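PDB 3QWT: putative GH105 family protein from Salmonella enterica subsp. enterica serovar Paratyphi A, which is of unknown function but is probably a glycoside hydrolase of family GH105, whose known members cleave unsaturated galacturonyl sugars, built on an alpha/alpha toroid. Local coordinates for residues A[125-128]-A[129-132]; A[230-233]-A[234-238]; A[294-297]-A[298-302]. All coordinates share one frame; numbering follows the deposited sequence.

Contact 1. Residues A[125-128]-A[129-132]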
loop_
_atom_site.group_PDB
_atom_site.type_symbol
_atom_site.label_atom_id
_atom_site.label_comp_id
_atom_site.label_asym_id
_atom_site.label_seq_id
_atom_site.Cartn_x
_atom_site.Cartn_y
_atom_site.Cartn_z
ATOM N N THR A 125 -9.838 -23.118 -17.666
ATOM C CA THR A 125 -10.763 -22.851 -18.773
ATOM C C THR A 125 -11.732 -21.696 -18.527
ATOM O O THR A 125 -12.246 -21.113 -19.476
ATOM C CB THR A 125 -11.616 -24.094 -19.129
ATOM O OG1 THR A 125 -12.605 -24.295 -18.112
ATOM C CG2 THR A 125 -10.745 -25.346 -19.265
ATOM N N ARG A 126 -12.013 -21.386 -17.264
ATOM C CA ARG A 126 -12.976 -20.325 -16.944
ATOM C C ARG A 126 -14.371 -20.602 -17.512
ATOM O O ARG A 126 -15.154 -19.688 -17.718
ATOM C CB ARG A 126 -12.471 -18.963 -17.444
ATOM C CG ARG A 126 -11.159 -18.528 -16.810
ATOM C CD ARG A 126 -11.375 -18.180 -15.332
ATOM N NE ARG A 126 -10.170 -18.372 -14.524
ATOM C CZ ARG A 126 -10.079 -18.052 -13.236
ATOM N NH1 ARG A 126 -11.119 -17.519 -12.609
ATOM N NH2 ARG A 126 -8.943 -18.252 -12.578
ATOM N N ASN A 127 -14.663 -21.864 -17.784
ATOM C CA ASN A 127 -16.006 -22.273 -18.158
ATOM C C ASN A 127 -17.074 -21.777 -17.178
ATOM O O ASN A 127 -17.134 -22.225 -16.045
ATOM C CB ASN A 127 -16.068 -23.801 -18.265
ATOM C CG ASN A 127 -17.348 -24.293 -18.918
ATOM O OD1 ASN A 127 -18.346 -23.558 -19.017
ATOM N ND2 ASN A 127 -17.332 -25.551 -19.363
ATOM N N PRO A 128 -17.946 -20.870 -17.630
ATOM C CA PRO A 128 -18.897 -20.267 -16.701
ATOM C C PRO A 128 -19.849 -21.300 -16.128
ATOM O O PRO A 128 -20.362 -21.126 -15.017
ATOM C CB PRO A 128 -19.679 -19.274 -17.577
ATOM C CG PRO A 128 -18.909 -19.153 -18.850
ATOM C CD PRO A 128 -18.153 -20.428 -19.016
ATOM N N ALA A 129 -20.100 -22.355 -16.891
ATOM C CA ALA A 129 -21.075 -23.359 -16.484
ATOM C C ALA A 129 -20.617 -24.047 -15.206
ATOM O O ALA A 129 -21.439 -24.568 -14.442
ATOM C CB ALA A 129 -21.302 -24.385 -17.615
ATOM N N TYR A 130 -19.306 -24.032 -14.963
ATOM C CA TYR A 130 -18.764 -24.621 -13.733
ATOM C C TYR A 130 -18.967 -23.769 -12.481
ATOM O O TYR A 130 -19.019 -24.314 -11.373
ATOM C CB TYR A 130 -17.270 -24.929 -13.864
ATOM C CG TYR A 130 -16.915 -26.019 -14.856
ATOM C CD1 TYR A 130 -17.836 -26.990 -15.250
ATOM C CD2 TYR A 130 -15.644 -26.075 -15.392
ATOM C CE1 TYR A 130 -17.478 -27.990 -16.166
ATOM C CE2 TYR A 130 -15.276 -27.042 -16.284
ATOM C CZ TYR A 130 -16.181 -27.992 -16.678
ATOM O OH TYR A 130 -15.733 -28.923 -17.580
ATOM N N LEU A 131 -19.068 -22.448 -12.632
ATOM C CA LEU A 131 -18.990 -21.572 -11.446
ATOM C C LEU A 131 -20.102 -21.766 -10.388
ATOM O O LEU A 131 -19.813 -21.770 -9.187
ATOM C CB LEU A 131 -18.864 -20.101 -11.841
ATOM C CG LEU A 131 -18.783 -19.099 -10.686
ATOM C CD1 LEU A 131 -17.555 -19.370 -9.803
ATOM C CD2 LEU A 131 -18.772 -17.655 -11.229
ATOM N N PRO A 132 -21.370 -21.938 -10.826
ATOM C CA PRO A 132 -22.431 -22.212 -9.839
ATOM C C PRO A 132 -22.219 -23.540 -9.103
ATOM O O PRO A 132 -22.581 -23.624 -7.936
ATOM C CB PRO A 132 -23.719 -22.273 -10.675
ATOM C CG PRO A 132 -23.340 -21.745 -12.051
ATOM C CD PRO A 132 -21.865 -21.978 -12.214
#
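Two successive i to i+3 backbone hydrogen bonds, Tyr130 N to Asn127 O and Leu131 N to Pro128 O, each 3.0 Å long, wind the chain from the loop after helix 114-125 into helix 131-143. Just upstream, Arg126 takes a positive phi as helix 114-125 ends, and Thr125 makes an ST turn in which OG1 accepts from Asn127 N at 3.2 Å. That hydroxyl is also tied to Arg121 O, one turn back.

Asn127 does most of the side-chain work. The carboxamide swings forward along the chain because CG lies trans to N (chi1 -168°), and OD1 accepts from Ala129 N at 3.0 Å, the geometry of an Asx turn. The donor stands well above the plane of the side-chain carbonyl and not on a lone pair, and the same oxygen lies 3.4 Å from Ala129 CB. The rest of Asn127 lies against the phenol of Tyr130: CB makes a CH-pi contact over the ring, 4.1 Å from its centroid, and ND2 sits 3.8 Å above the same plane near the rim. Amide and ring are turned 40° apart, so the two planes do not stack. Beyond Asn127, Tyr130 and Leu131 rest on Tyr122 of the preceding helix, while Pro128 and Ala129 pack on Gln81 and Thr83 of a second subunit.

Chemically, one asparagine engages two successive backbone N-H groups, Ala129 through its side chain and Tyr130 through its main chain, fixing the turn at a surface shared with another subunit.

Contact 2. Residues A[230-233]-A[234-238]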
loop_
_atom_site.group_PDB
_atom_site.type_symbol
_atom_site.label_atom_id
_atom_site.label_comp_id
_atom_site.label_asym_id
_atom_site.label_seq_id
_atom_site.Cartn_x
_atom_site.Cartn_y
_atom_site.Cartn_z
ATOM N N TRP A 230 -5.032 -46.302 11.426
ATOM C CA TRP A 230 -5.379 -46.916 10.151
ATOM C C TRP A 230 -4.576 -46.311 9.009
ATOM O O TRP A 230 -4.410 -45.097 8.925
ATOM C CB TRP A 230 -6.880 -46.791 9.916
ATOM C CG TRP A 230 -7.355 -47.283 8.595
ATOM C CD1 TRP A 230 -7.155 -48.517 8.073
ATOM C CD2 TRP A 230 -8.153 -46.564 7.641
ATOM N NE1 TRP A 230 -7.758 -48.610 6.844
ATOM C CE2 TRP A 230 -8.384 -47.426 6.557
ATOM C CE3 TRP A 230 -8.685 -45.269 7.597
ATOM C CZ2 TRP A 230 -9.122 -47.046 5.433
ATOM C CZ3 TRP A 230 -9.428 -44.884 6.473
ATOM C CH2 TRP A 230 -9.632 -45.768 5.410
ATOM N N ALA A 231 -4.068 -47.173 8.138
ATOM C CA ALA A 231 -3.147 -46.748 7.089
ATOM C C ALA A 231 -3.745 -45.731 6.111
ATOM O O ALA A 231 -3.286 -44.587 6.040
ATOM C CB ALA A 231 -2.606 -47.962 6.333
ATOM N N ARG A 232 -4.746 -46.137 5.341
ATOM C CA ARG A 232 -5.294 -45.228 4.337
ATOM C C ARG A 232 -5.626 -43.843 4.933
ATOM O O ARG A 232 -5.289 -42.812 4.351
ATOM C CB ARG A 232 -6.484 -45.844 3.580
ATOM C CG ARG A 232 -7.083 -44.844 2.566
ATOM C CD ARG A 232 -7.644 -45.501 1.309
ATOM N NE ARG A 232 -8.826 -46.311 1.588
ATOM C CZ ARG A 232 -8.862 -47.633 1.490
ATOM N NH1 ARG A 232 -9.978 -48.283 1.768
ATOM N NH2 ARG A 232 -7.785 -48.304 1.105
ATOM N N GLY A 233 -6.253 -43.828 6.106
ATOM C CA GLY A 233 -6.626 -42.587 6.756
ATOM C C GLY A 233 -5.443 -41.662 6.980
ATOM O O GLY A 233 -5.518 -40.453 6.704
ATOM N N ASN A 234 -4.355 -42.234 7.496
ATOM C CA ASN A 234 -3.122 -41.488 7.732
ATOM C C ASN A 234 -2.555 -40.929 6.436
ATOM O O ASN A 234 -2.016 -39.810 6.382
ATOM C CB ASN A 234 -2.082 -42.397 8.388
ATOM C CG ASN A 234 -2.226 -42.435 9.885
ATOM O OD1 ASN A 234 -1.554 -41.683 10.613
ATOM N ND2 ASN A 234 -3.120 -43.296 10.365
ATOM N N SER A 235 -2.650 -41.765 5.416
ATOM C CA SER A 235 -2.268 -41.452 4.064
ATOM C C SER A 235 -2.921 -40.128 3.628
ATOM O O SER A 235 -2.270 -39.278 3.017
ATOM C CB SER A 235 -2.717 -42.629 3.180
ATOM O OG SER A 235 -2.518 -42.417 1.798
ATOM N N TRP A 236 -4.198 -39.951 3.967
ATOM C CA TRP A 236 -4.927 -38.759 3.555
ATOM C C TRP A 236 -4.211 -37.525 4.080
ATOM O O TRP A 236 -4.329 -36.442 3.517
ATOM C CB TRP A 236 -6.358 -38.747 4.086
ATOM C CG TRP A 236 -7.190 -39.791 3.558
ATOM C CD1 TRP A 236 -8.041 -40.568 4.259
ATOM C CD2 TRP A 236 -7.280 -40.210 2.195
ATOM N NE1 TRP A 236 -8.667 -41.460 3.425
ATOM C CE2 TRP A 236 -8.217 -41.261 2.148
ATOM C CE3 TRP A 236 -6.659 -39.804 1.008
ATOM C CZ2 TRP A 236 -8.540 -41.930 0.964
ATOM C CZ3 TRP A 236 -6.994 -40.463 -0.185
ATOM C CH2 TRP A 236 -7.919 -41.513 -0.189
ATOM N N LEU A 237 -3.473 -37.685 5.170
ATOM C CA LEU A 237 -2.809 -36.528 5.747
ATOM C C LEU A 237 -1.474 -36.294 5.106
ATOM O O LEU A 237 -1.099 -35.152 4.849
ATOM C CB LEU A 237 -2.676 -36.641 7.263
ATOM C CG LEU A 237 -3.826 -35.833 7.844
ATOM C CD1 LEU A 237 -4.642 -36.706 8.762
ATOM C CD2 LEU A 237 -3.317 -34.568 8.530
ATOM N N THR A 238 -0.753 -37.378 4.856
ATOM C CA THR A 238 0.521 -37.270 4.185
ATOM C C THR A 238 0.322 -36.650 2.811
ATOM O O THR A 238 1.243 -36.058 2.253
ATOM C CB THR A 238 1.155 -38.633 4.000
ATOM O OG1 THR A 238 0.750 -39.484 5.076
ATOM C CG2 THR A 238 2.647 -38.495 3.991
#
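This is a local, wholly buried contact along the first turns of helix 231-248, where Trp230, at the N-cap position, meets Asn234 and the side chain of Arg232 runs beside Trp236, close to the centre of the folded chain. Trp230 O is gripped twice by one residue. Asn234 N reaches it at 3.2 Å as an ordinary helical bond, and Asn234 ND2 comes in at 2.6 Å, nearly straight (168°) and with the oxygen almost in the amide plane. The asparagine gets there because its CG lies beside its own backbone N (chi1 -86°), folding the amide back toward the start of the helix; OD1 meanwhile accepts from Trp213 N. Ser235 N to Ala231 O, 3.0 Å, continues the helical pattern.

The helix belongs to the alpha/alpha toroid of the six-hairpin glycosidases, and its N-terminal end carries two tryptophans and an arginine. Arg232 leaves the backbone alongside Trp236, pointing the same way: CG lies 3.6 Å and CD 3.7 Å from Trp236 CZ2, which meets the guanidinium at its edge, the two planes being 65° apart. The Trp230 ring approaches that guanidinium from another direction, its CZ2 3.6 Å above the guanidinium plane and toward its rim. Gly233, without a side chain, lets the Trp230 indole come down on the backbone, with Gly233 N 3.2 Å above the ring plane, offset toward the rim.

The polar ends are held from outside: Arg232 NH2 bonds to Ser295 OG and Ser342 OG, and Trp236 NE1 to Asp169 OD1. A glycerol, probably from crystallisation, lies about 5 Å from the Trp236 side chain, consistent with a pocket at this end of the helix.

Contact 3. Residues A[294-297]-A[298-302]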
loop_
_atom_site.group_PDB
_atom_site.type_symbol
_atom_site.label_atom_id
_atom_site.label_comp_id
_atom_site.label_asym_id
_atom_site.label_seq_id
_atom_site.Cartn_x
_atom_site.Cartn_y
_atom_site.Cartn_z
ATOM N N ALA A 294 -1.834 -51.424 -0.249
ATOM C CA ALA A 294 -1.198 -50.684 -1.329
ATOM C C ALA A 294 -1.655 -49.226 -1.522
ATOM O O ALA A 294 -0.854 -48.363 -1.882
ATOM C CB ALA A 294 -1.344 -51.461 -2.633
ATOM N N SER A 295 -2.929 -48.940 -1.296
ATOM C CA SER A 295 -3.419 -47.609 -1.620
ATOM C C SER A 295 -2.936 -46.598 -0.583
ATOM O O SER A 295 -2.511 -45.493 -0.929
ATOM C CB SER A 295 -4.942 -47.581 -1.770
ATOM O OG SER A 295 -5.610 -47.857 -0.552
ATOM N N ALA A 296 -3.003 -46.979 0.688
ATOM C CA ALA A 296 -2.414 -46.172 1.758
ATOM C C ALA A 296 -0.937 -45.969 1.453
ATOM O O ALA A 296 -0.437 -44.842 1.458
ATOM C CB ALA A 296 -2.592 -46.859 3.113
ATOM N N THR A 297 -0.245 -47.076 1.179
ATOM C CA THR A 297 1.165 -47.042 0.790
ATOM C C THR A 297 1.415 -46.016 -0.332
ATOM O O THR A 297 2.396 -45.275 -0.294
ATOM C CB THR A 297 1.679 -48.454 0.364
ATOM O OG1 THR A 297 1.508 -49.383 1.441
ATOM C CG2 THR A 297 3.150 -48.402 -0.000
ATOM N N ALA A 298 0.524 -45.962 -1.320
ATOM C CA ALA A 298 0.702 -45.039 -2.435
ATOM C C ALA A 298 0.587 -43.578 -1.991
ATOM O O ALA A 298 1.343 -42.718 -2.444
ATOM C CB ALA A 298 -0.289 -45.338 -3.554
ATOM N N GLY A 299 -0.354 -43.294 -1.102
ATOM C CA GLY A 299 -0.552 -41.925 -0.655
ATOM C C GLY A 299 0.678 -41.502 0.117
ATOM O O GLY A 299 1.186 -40.391 -0.045
ATOM N N PHE A 300 1.164 -42.421 0.946
ATOM C CA PHE A 300 2.362 -42.202 1.729
ATOM C C PHE A 300 3.532 -41.875 0.816
ATOM O O PHE A 300 4.239 -40.896 1.024
ATOM C CB PHE A 300 2.662 -43.445 2.546
ATOM C CG PHE A 300 1.736 -43.640 3.706
ATOM C CD1 PHE A 300 1.154 -42.549 4.334
ATOM C CD2 PHE A 300 1.455 -44.914 4.181
ATOM C CE1 PHE A 300 0.309 -42.726 5.419
ATOM C CE2 PHE A 300 0.612 -45.097 5.266
ATOM C CZ PHE A 300 0.035 -44.005 5.882
ATOM N N ALA A 301 3.717 -42.690 -0.212
ATOM C CA ALA A 301 4.787 -42.460 -1.164
ATOM C C ALA A 301 4.676 -41.046 -1.704
ATOM O O ALA A 301 5.645 -40.291 -1.695
ATOM C CB ALA A 301 4.717 -43.469 -2.299
ATOM N N TYR A 302 3.482 -40.684 -2.163
ATOM C CA TYR A 302 3.279 -39.358 -2.723
ATOM C C TYR A 302 3.730 -38.257 -1.769
ATOM O O TYR A 302 4.585 -37.436 -2.110
ATOM C CB TYR A 302 1.821 -39.144 -3.100
ATOM C CG TYR A 302 1.536 -37.712 -3.504
ATOM C CD1 TYR A 302 1.877 -37.246 -4.767
ATOM C CD2 TYR A 302 0.941 -36.823 -2.618
ATOM C CE1 TYR A 302 1.626 -35.937 -5.135
ATOM C CE2 TYR A 302 0.687 -35.517 -2.975
ATOM C CZ TYR A 302 1.029 -35.074 -4.236
ATOM O OH TYR A 302 0.770 -33.767 -4.600
#
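Ala296 and Phe300 meet one turn apart in helix 294-309, through a backbone bond and a side chain laid over it. Of the main-chain hydrogen bonds, four in succession run i to i+4: Ala298 N to Ala294 O, Gly299 N to Ser295 O, Phe300 N to Ala296 O and Ala301 N to Thr297 O. The third is 2.9 Å and nearly straight at 169°. Its acceptor takes a second bond from Ser235 OG of helix 231-248.

The aromatic and apolar contacts gather on Phe300. With CG beside the backbone N (chi1 -74°), the ring folds back over the preceding turn, so that Ala296 O lies over one face, 3.3 Å from both Phe300 CG and CD2. Ala296 CB adds a looser touch, 4.2 Å from Phe300 CE2. Ala298 CB, away from the ring, sits 3.4 Å from Ser295 O, as expected within a helix.

Polar side chains in the first turn bond back to Glu293: Ser295 OG to its carboxylate and Thr297 OG1 to its backbone O, the threonine hydroxyl also pairing with Trp281 N.

In the toroid this buried helix packs on several others. Phe300 meets Asn234, Ser235 and Thr238 of helix 231-248, Ala298 and Ala301 reach Cys372 of helix 363-377, Thr297 lies on Ala324 and Ile328 of helix 318-330, and Tyr302 meets His78 of helix 67-83 edge-to-face.

Contacts 2 and 3 belong to the core, their centres about 8 Å apart; contact 1 lies at the surface, about 32 Å between centres from either. All three are parts of the same toroid. The two buried contacts are on helices 231-248 and 294-309, packed against each other, and both helices also touch helix 363-377. Contact 2 mixes indoles, a guanidinium and an amide, whereas contact 3 is mostly small residues round one phenyl ring, with serine and threonine hydroxyls bonded to Glu293. Contact 1, at a turn between helices, uses prolines and side-chain-to-backbone bonds, and faces a second subunit; no other chain touches contacts 2 and 3.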